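Local coordinates for protein endonuclease V (PDB 3GA2) that probably acts as a magnesium-dependent DNA repair nuclease, cutting the second phosphodiester bond on the 3' side of deoxyinosine in double-stranded DNA, at residues Q19-L24 with H122-G127; I28-T33 with L190-Y195. The protein carries 1 engineered substitution. All blocks are in the same frame, centred on the assembly; numbering follows the deposited sequence.

Contact 1 of 2, residues Q19-L24 with H122-G127; sequences QVQFNL and HYNHMG
Side chains of Gln-21, Phe-22 and Leu-24 make a helix-on-loop contact, part apolar and part amide, with Asn-124 and Met-126 in the loop that leads from strand 113-116 to helix 128-136. Gln-21 and Leu-24 face the loop from the N-terminal helix 14-25, and the ring of Phe-22 comes round to it. Gln-21 and Met-126, a selenomethionine in this crystal, slide past each other in opposite directions, and their CG atoms lie 3.9 Å apart. The extended Gln-21 chain carries its amide alongside the CB of Met-126, where a water joins the two segments: it accepts from Gln-21 NE2 at 2.8 Å and donates to Met-126 O at 2.9 Å. No direct hydrogen bond crosses the contact, so this water supplies its polar link. An alanine in place of Gln-21 would remove the NE2 donor, and would probably leave the water held from the loop side and open a gap along Met-126 CB, with CG still met by the remaining CB.

Met-126 bends at chi2 (53°), which turns SE aside from the Gln-21 chain. Its terminal CE then fits tightly against Leu-24, 3.5 Å from CB and equally near CD1, and His-131 and Phe-134 of helix 128-136 touch the same two side chains. At the outer margin, Asn-124 meets Phe-22 with amide and ring planes 88° apart. Its ND2 lies over one face of the ring, 3.2 Å from CE1, while OD1 is hydrogen-bonded to Lys-25; that bond probably helps to keep ND2 the nearer end to the ring.

Gly-127 closes the loop as the N-cap residue of helix 128-136. The loop forms the first connection of the beta-alpha-beta crossover from strand 113-116 to the parallel strand 140-144, part of the RNase H-like core of endonuclease V.

Contact 2 of 2, residues I28-T33 with L190-Y195; sequences INLSPT and LSCGNY
Asn-194 uses its side-chain oxygen where a backbone carbonyl might be expected, taking the N-H of Asn-29 from the loop that follows helix 14-25. The bond from Asn-29 N to Asn-194 OD1 is short, 2.8 Å, and nearly straight at 169°, with the donor in the carbonyl plane. The same OD1 also receives a weak bond from Tyr-195 N. That N-H is shared, since it makes a second weak bond to Asn-29 O at 2.8 Å. Asn-194 ND2, meanwhile, sits 3.2 Å above one face of the Tyr-195 ring, toward its rim.

Asn-29 in turn shapes its own loop as an Asx turn. Its OD1 is gripped twice, in the carbonyl plane by Ser-31 OG at 2.7 Å and from above that plane by Ser-31 N. Leu-30 makes the apolar contact, its CG 3.8 Å from Cys-192 CB, while the Pro-32 ring sits against the Tyr-195 carbonyl, CB 3.2 Å from O.

Gly-193 and Asn-194 form a classic beta bulge opposite Thr-140 of strand 140-144. Ile-28, Asn-194 and Tyr-195 touch helix 128-136, whereas Cys-192 and Thr-33 reach helix 198-207; the 28-32 part of the loop runs at 79° to residues 192-195, at the end of strand 188-194, with contacts to both helices.

Overall arrangement
Contacts 1 and 2 pin successive parts of the N-terminal region, first helix 14-25 and then the loop behind it, onto later elements of the chain. Their centres are about 14 Å apart, and they meet where His-125 O of contact 1 lies 3.4 Å from Ile-28 CD1 of contact 2. Helix 128-136 joins them further: Phe-134 touches Leu-24 and Met-126 in one, Asn-194 and Tyr-195 in the other. Gly-119 makes another link, hydrogen-bonded through its backbone to Gly-127 and, through its N, to Ser-191 OG. Both contacts lie away from Asp-46 and Asp-116, the predicted magnesium ligands, although the loop in contact 1 follows the strand that ends at Asp-116.

Contact 1 of 2, residues Q19-L24 with H122-G127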
ATOM      1  N   GLN A  19      -4.019  -8.025 -19.035  1.00 30.65           N
ATOM      2  CA  GLN A  19      -5.296  -8.722 -18.997  1.00 26.49           C
ATOM      3  C   GLN A  19      -5.770  -8.894 -17.560  1.00 25.27           C
ATOM      4  O   GLN A  19      -6.953  -8.736 -17.267  1.00 22.35           O
ATOM      5  CB  GLN A  19      -5.176 -10.087 -19.675  1.00 28.34           C
ATOM      6  CG  GLN A  19      -6.520 -10.693 -20.035  1.00 42.54           C
ATOM      7  CD  GLN A  19      -7.221  -9.930 -21.149  1.00 49.89           C
ATOM      8  OE1 GLN A  19      -8.400 -10.152 -21.423  1.00 54.55           O
ATOM      9  NE2 GLN A  19      -6.492  -9.029 -21.803  1.00 54.09           N
ATOM     10  N   VAL A  20      -4.845  -9.226 -16.663  1.00 28.49           N
ATOM     11  CA  VAL A  20      -5.185  -9.403 -15.255  1.00 27.22           C
ATOM     12  C   VAL A  20      -5.636  -8.065 -14.669  1.00 17.38           C
ATOM     13  O   VAL A  20      -6.658  -7.997 -13.999  1.00 16.73           O
ATOM     14  CB  VAL A  20      -3.975  -9.937 -14.442  1.00 31.60           C
ATOM     15  CG1 VAL A  20      -4.340 -10.046 -12.965  1.00 31.34           C
ATOM     16  CG2 VAL A  20      -3.554 -11.302 -14.973  1.00 29.18           C
ATOM     17  N   GLN A  21      -4.880  -7.003 -14.935  1.00 20.96           N
ATOM     18  CA  GLN A  21      -5.231  -5.687 -14.415  1.00 21.95           C
ATOM     19  C   GLN A  21      -6.598  -5.234 -14.904  1.00 25.84           C
ATOM     20  O   GLN A  21      -7.436  -4.788 -14.118  1.00 24.58           O
ATOM     21  CB  GLN A  21      -4.200  -4.633 -14.822  1.00 17.96           C
ATOM     22  CG  GLN A  21      -2.817  -4.848 -14.249  1.00 17.70           C
ATOM     23  CD  GLN A  21      -1.904  -3.661 -14.483  1.00 21.83           C
ATOM     24  OE1 GLN A  21      -1.963  -3.010 -15.532  1.00 28.31           O
ATOM     25  NE2 GLN A  21      -1.039  -3.382 -13.514  1.00 16.36           N
ATOM     26  N   PHE A  22      -6.819  -5.341 -16.208  1.00 26.20           N
ATOM     27  CA  PHE A  22      -8.085  -4.916 -16.791  1.00 30.95           C
ATOM     28  C   PHE A  22      -9.277  -5.684 -16.236  1.00 26.98           C
ATOM     29  O   PHE A  22     -10.373  -5.138 -16.101  1.00 26.54           O
ATOM     30  CB  PHE A  22      -8.024  -5.031 -18.318  1.00 37.22           C
ATOM     31  CG  PHE A  22      -7.280  -3.898 -18.980  1.00 43.92           C
ATOM     32  CD1 PHE A  22      -7.662  -2.578 -18.761  1.00 39.50           C
ATOM     33  CD2 PHE A  22      -6.212  -4.149 -19.835  1.00 44.90           C
ATOM     34  CE1 PHE A  22      -6.993  -1.526 -19.383  1.00 30.56           C
ATOM     35  CE2 PHE A  22      -5.538  -3.100 -20.461  1.00 45.28           C
ATOM     36  CZ  PHE A  22      -5.932  -1.787 -20.235  1.00 38.07           C
ATOM     37  N   ASN A  23      -9.065  -6.948 -15.900  1.00 24.82           N
ATOM     38  CA  ASN A  23     -10.139  -7.753 -15.345  1.00 25.46           C
ATOM     39  C   ASN A  23     -10.478  -7.261 -13.944  1.00 30.69           C
ATOM     40  O   ASN A  23     -11.625  -6.934 -13.651  1.00 29.48           O
ATOM     41  CB  ASN A  23      -9.723  -9.225 -15.291  1.00 37.51           C
ATOM     42  CG  ASN A  23      -9.794  -9.899 -16.649  1.00 44.52           C
ATOM     43  OD1 ASN A  23      -9.303 -11.015 -16.830  1.00 47.00           O
ATOM     44  ND2 ASN A  23     -10.417  -9.227 -17.608  1.00 38.23           N
ATOM     45  N   LEU A  24      -9.471  -7.202 -13.081  1.00 27.64           N
ATOM     46  CA  LEU A  24      -9.677  -6.759 -11.709  1.00 29.45           C
ATOM     47  C   LEU A  24     -10.126  -5.303 -11.626  1.00 27.25           C
ATOM     48  O   LEU A  24     -10.922  -4.944 -10.758  1.00 25.23           O
ATOM     49  CB  LEU A  24      -8.394  -6.949 -10.903  1.00 28.21           C
ATOM     50  CG  LEU A  24      -7.897  -8.394 -10.816  1.00 30.23           C
ATOM     51  CD1 LEU A  24      -6.583  -8.418 -10.058  1.00 18.15           C
ATOM     52  CD2 LEU A  24      -8.938  -9.270 -10.124  1.00 23.24           C
ATOM     53  N   HIS A 122      -2.919   5.379  -9.985  1.00 15.18           N
ATOM     54  CA  HIS A 122      -2.023   4.596 -10.819  1.00 13.59           C
ATOM     55  C   HIS A 122      -2.514   4.650 -12.259  1.00 15.21           C
ATOM     56  O   HIS A 122      -3.714   4.791 -12.499  1.00 16.18           O
ATOM     57  CB  HIS A 122      -2.004   3.152 -10.301  1.00 15.10           C
ATOM     58  CG  HIS A 122      -1.255   2.202 -11.176  1.00 17.19           C
ATOM     59  ND1 HIS A 122      -1.844   1.544 -12.231  1.00 12.34           N
ATOM     60  CD2 HIS A 122       0.045   1.821 -11.167  1.00 14.16           C
ATOM     61  CE1 HIS A 122      -0.939   0.794 -12.838  1.00 14.77           C
ATOM     62  NE2 HIS A 122       0.214   0.945 -12.213  1.00 16.00           N
ATOM     63  N   TYR A 123      -1.577   4.541 -13.201  1.00 14.39           N
ATOM     64  CA  TYR A 123      -1.864   4.585 -14.637  1.00 14.99           C
ATOM     65  C   TYR A 123      -3.144   3.851 -15.003  1.00 14.10           C
ATOM     66  O   TYR A 123      -3.914   4.303 -15.843  1.00 16.97           O
ATOM     67  CB  TYR A 123      -0.717   3.960 -15.447  1.00 18.23           C
ATOM     68  CG  TYR A 123       0.648   4.572 -15.221  1.00 26.18           C
ATOM     69  CD1 TYR A 123       1.688   3.819 -14.670  1.00 22.38           C
ATOM     70  CD2 TYR A 123       0.906   5.901 -15.563  1.00 17.40           C
ATOM     71  CE1 TYR A 123       2.953   4.378 -14.462  1.00 27.48           C
ATOM     72  CE2 TYR A 123       2.166   6.468 -15.357  1.00 21.48           C
ATOM     73  CZ  TYR A 123       3.181   5.703 -14.807  1.00 21.33           C
ATOM     74  OH  TYR A 123       4.419   6.269 -14.586  1.00 33.32           O
ATOM     75  N   ASN A 124      -3.366   2.703 -14.382  1.00 13.58           N
ATOM     76  CA  ASN A 124      -4.560   1.939 -14.694  1.00 16.62           C
ATOM     77  C   ASN A 124      -5.357   1.618 -13.437  1.00 10.32           C
ATOM     78  O   ASN A 124      -6.023   0.585 -13.357  1.00 17.66           O
ATOM     79  CB  ASN A 124      -4.161   0.660 -15.433  1.00 21.62           C
ATOM     80  CG  ASN A 124      -5.157   0.275 -16.503  1.00 32.39           C
ATOM     81  OD1 ASN A 124      -5.631   1.127 -17.254  1.00 41.58           O
ATOM     82  ND2 ASN A 124      -5.471  -1.012 -16.589  1.00 36.49           N
ATOM     83  N   HIS A 125      -5.288   2.524 -12.462  1.00 13.59           N
ATOM     84  CA  HIS A 125      -5.990   2.365 -11.187  1.00 11.86           C
ATOM     85  C   HIS A 125      -5.684   0.997 -10.595  1.00 14.72           C
ATOM     86  O   HIS A 125      -6.487   0.441  -9.854  1.00 16.89           O
ATOM     87  CB  HIS A 125      -7.503   2.513 -11.399  1.00 18.26           C
ATOM     88  CG  HIS A 125      -7.928   3.901 -11.774  1.00 18.60           C
ATOM     89  ND1 HIS A 125      -8.910   4.155 -12.708  1.00 20.39           N
ATOM     90  CD2 HIS A 125      -7.514   5.113 -11.329  1.00 10.52           C
ATOM     91  CE1 HIS A 125      -9.080   5.460 -12.826  1.00 10.07           C
ATOM     92  NE2 HIS A 125      -8.246   6.063 -11.999  1.00 10.83           N
HETATM   93  N   MSE A 126      -4.514   0.453 -10.906  1.00 19.52           N
HETATM   94  CA  MSE A 126      -4.190  -0.867 -10.398  1.00 18.13           C
HETATM   95  C   MSE A 126      -2.880  -0.946  -9.619  1.00 17.89           C
HETATM   96  O   MSE A 126      -2.090  -1.873  -9.808  1.00 16.05           O
HETATM   97  CB  MSE A 126      -4.194  -1.857 -11.563  1.00 14.13           C
HETATM   98  CG  MSE A 126      -4.597  -3.272 -11.186  1.00 42.34           C
HETATM   99 SE   MSE A 126      -6.304  -3.391 -10.249  1.00 35.68          SE
HETATM  100  CE  MSE A 126      -5.953  -5.056  -9.360  1.00 47.45           C
ATOM    101  N   GLY A 127      -2.649   0.041  -8.753  1.00  9.61           N
ATOM    102  CA  GLY A 127      -1.455   0.042  -7.926  1.00  6.67           C
ATOM    103  C   GLY A 127      -1.550  -1.096  -6.915  1.00  9.77           C
ATOM    104  O   GLY A 127      -2.631  -1.644  -6.685  1.00 10.85           O
TER
HETATM  105  O   HOH W   1      -1.299  -4.458 -10.928  1.00 18.39           O

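Contact 2 of 2, residues I28-T33 with L190-Y195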
ATOM      1  N   ILE A  28     -13.334  -2.932  -9.148  1.00 16.19           N
ATOM      2  CA  ILE A  28     -13.006  -1.957  -8.117  1.00 17.18           C
ATOM      3  C   ILE A  28     -14.271  -1.312  -7.570  1.00 15.99           C
ATOM      4  O   ILE A  28     -15.150  -0.903  -8.329  1.00 21.53           O
ATOM      5  CB  ILE A  28     -12.078  -0.856  -8.668  1.00 16.51           C
ATOM      6  CG1 ILE A  28     -10.725  -1.475  -9.024  1.00 14.92           C
ATOM      7  CG2 ILE A  28     -11.933   0.271  -7.649  1.00  9.87           C
ATOM      8  CD1 ILE A  28      -9.781  -0.556  -9.745  1.00 14.15           C
ATOM      9  N   ASN A  29     -14.360  -1.231  -6.250  1.00 15.38           N
ATOM     10  CA  ASN A  29     -15.515  -0.632  -5.609  1.00 15.02           C
ATOM     11  C   ASN A  29     -15.097   0.310  -4.495  1.00 16.54           C
ATOM     12  O   ASN A  29     -14.666  -0.128  -3.429  1.00 15.96           O
ATOM     13  CB  ASN A  29     -16.435  -1.715  -5.047  1.00 23.78           C
ATOM     14  CG  ASN A  29     -17.537  -1.139  -4.192  1.00 30.39           C
ATOM     15  OD1 ASN A  29     -18.156  -0.144  -4.554  1.00 29.10           O
ATOM     16  ND2 ASN A  29     -17.789  -1.758  -3.050  1.00 40.72           N
ATOM     17  N   LEU A  30     -15.243   1.606  -4.747  1.00 14.68           N
ATOM     18  CA  LEU A  30     -14.875   2.634  -3.781  1.00 18.35           C
ATOM     19  C   LEU A  30     -16.076   3.262  -3.090  1.00 18.67           C
ATOM     20  O   LEU A  30     -16.007   4.404  -2.643  1.00 24.51           O
ATOM     21  CB  LEU A  30     -14.064   3.726  -4.480  1.00 13.95           C
ATOM     22  CG  LEU A  30     -12.557   3.509  -4.695  1.00 25.18           C
ATOM     23  CD1 LEU A  30     -12.204   2.043  -4.759  1.00 11.35           C
ATOM     24  CD2 LEU A  30     -12.132   4.252  -5.938  1.00 11.81           C
ATOM     25  N   SER A  31     -17.169   2.515  -2.989  1.00 23.01           N
ATOM     26  CA  SER A  31     -18.382   3.028  -2.358  1.00 23.35           C
ATOM     27  C   SER A  31     -18.427   2.879  -0.837  1.00 23.30           C
ATOM     28  O   SER A  31     -19.026   3.703  -0.145  1.00 20.41           O
ATOM     29  CB  SER A  31     -19.605   2.333  -2.946  1.00 27.40           C
ATOM     30  OG  SER A  31     -19.633   0.974  -2.553  1.00 27.61           O
ATOM     31  N   PRO A  32     -17.804   1.824  -0.295  1.00 21.98           N
ATOM     32  CA  PRO A  32     -17.825   1.633   1.157  1.00 16.07           C
ATOM     33  C   PRO A  32     -17.354   2.836   1.987  1.00 23.79           C
ATOM     34  O   PRO A  32     -16.322   3.444   1.704  1.00 17.61           O
ATOM     35  CB  PRO A  32     -16.944   0.403   1.343  1.00 21.70           C
ATOM     36  CG  PRO A  32     -17.221  -0.384   0.088  1.00 18.98           C
ATOM     37  CD  PRO A  32     -17.139   0.689  -0.962  1.00 17.00           C
ATOM     38  N   THR A  33     -18.134   3.174   3.008  1.00 14.97           N
ATOM     39  CA  THR A  33     -17.801   4.270   3.903  1.00 18.23           C
ATOM     40  C   THR A  33     -17.390   3.606   5.209  1.00 19.22           C
ATOM     41  O   THR A  33     -18.110   2.758   5.730  1.00 22.53           O
ATOM     42  CB  THR A  33     -19.017   5.207   4.146  1.00 20.63           C
ATOM     43  OG1 THR A  33     -19.324   5.916   2.943  1.00 24.09           O
ATOM     44  CG2 THR A  33     -18.710   6.216   5.239  1.00 24.78           C
ATOM     45  N   LEU A 190      -2.073  10.086  -1.261  1.00  8.29           N
ATOM     46  CA  LEU A 190      -3.140   9.202  -0.851  1.00  8.57           C
ATOM     47  C   LEU A 190      -4.096   8.785  -1.939  1.00  4.59           C
ATOM     48  O   LEU A 190      -4.536   9.606  -2.746  1.00  8.64           O
ATOM     49  CB  LEU A 190      -3.943   9.885   0.255  1.00  1.74           C
ATOM     50  CG  LEU A 190      -5.193   9.154   0.770  1.00  9.85           C
ATOM     51  CD1 LEU A 190      -4.761   8.077   1.755  1.00  7.71           C
ATOM     52  CD2 LEU A 190      -6.137  10.144   1.471  1.00  9.29           C
ATOM     53  N   SER A 191      -4.426   7.502  -1.944  1.00  6.43           N
ATOM     54  CA  SER A 191      -5.390   6.979  -2.897  1.00  9.22           C
ATOM     55  C   SER A 191      -6.118   5.834  -2.233  1.00 11.93           C
ATOM     56  O   SER A 191      -5.582   5.169  -1.344  1.00 14.21           O
ATOM     57  CB  SER A 191      -4.709   6.487  -4.181  1.00  4.08           C
ATOM     58  OG  SER A 191      -3.875   5.373  -3.945  1.00  9.25           O
ATOM     59  N   CYS A 192      -7.358   5.621  -2.644  1.00 13.16           N
ATOM     60  CA  CYS A 192      -8.111   4.511  -2.103  1.00 12.44           C
ATOM     61  C   CYS A 192      -7.387   3.295  -2.638  1.00 13.33           C
ATOM     62  O   CYS A 192      -6.701   3.370  -3.656  1.00 15.30           O
ATOM     63  CB  CYS A 192      -9.534   4.473  -2.660  1.00 15.09           C
ATOM     64  SG  CYS A 192     -10.626   5.767  -2.098  1.00 17.07           S
ATOM     65  N   GLY A 193      -7.526   2.184  -1.933  1.00 12.56           N
ATOM     66  CA  GLY A 193      -6.950   0.940  -2.398  1.00 10.55           C
ATOM     67  C   GLY A 193      -8.157   0.328  -3.089  1.00  6.34           C
ATOM     68  O   GLY A 193      -8.326   0.470  -4.299  1.00 13.91           O
ATOM     69  N   ASN A 194      -9.009  -0.332  -2.311  1.00 11.37           N
ATOM     70  CA  ASN A 194     -10.252  -0.911  -2.827  1.00 10.36           C
ATOM     71  C   ASN A 194     -11.187  -1.136  -1.645  1.00  9.75           C
ATOM     72  O   ASN A 194     -10.733  -1.278  -0.509  1.00  9.47           O
ATOM     73  CB  ASN A 194      -9.997  -2.232  -3.573  1.00 14.56           C
ATOM     74  CG  ASN A 194     -11.210  -2.693  -4.380  1.00 19.79           C
ATOM     75  OD1 ASN A 194     -12.131  -1.915  -4.631  1.00  9.45           O
ATOM     76  ND2 ASN A 194     -11.207  -3.959  -4.795  1.00 18.99           N
ATOM     77  N   TYR A 195     -12.490  -1.117  -1.908  1.00  4.59           N
ATOM     78  CA  TYR A 195     -13.492  -1.339  -0.871  1.00  6.03           C
ATOM     79  C   TYR A 195     -13.582  -0.221   0.170  1.00  7.58           C
ATOM     80  O   TYR A 195     -13.892  -0.469   1.337  1.00  6.56           O
ATOM     81  CB  TYR A 195     -13.215  -2.672  -0.164  1.00 12.37           C
ATOM     82  CG  TYR A 195     -13.012  -3.837  -1.105  1.00 11.67           C
ATOM     83  CD1 TYR A 195     -13.924  -4.104  -2.116  1.00 21.41           C
ATOM     84  CD2 TYR A 195     -11.921  -4.685  -0.967  1.00 14.10           C
ATOM     85  CE1 TYR A 195     -13.754  -5.194  -2.971  1.00 21.74           C
ATOM     86  CE2 TYR A 195     -11.741  -5.775  -1.811  1.00  9.66           C
ATOM     87  CZ  TYR A 195     -12.658  -6.026  -2.808  1.00 19.75           C
ATOM     88  OH  TYR A 195     -12.477  -7.119  -3.633  1.00 21.66           O
TER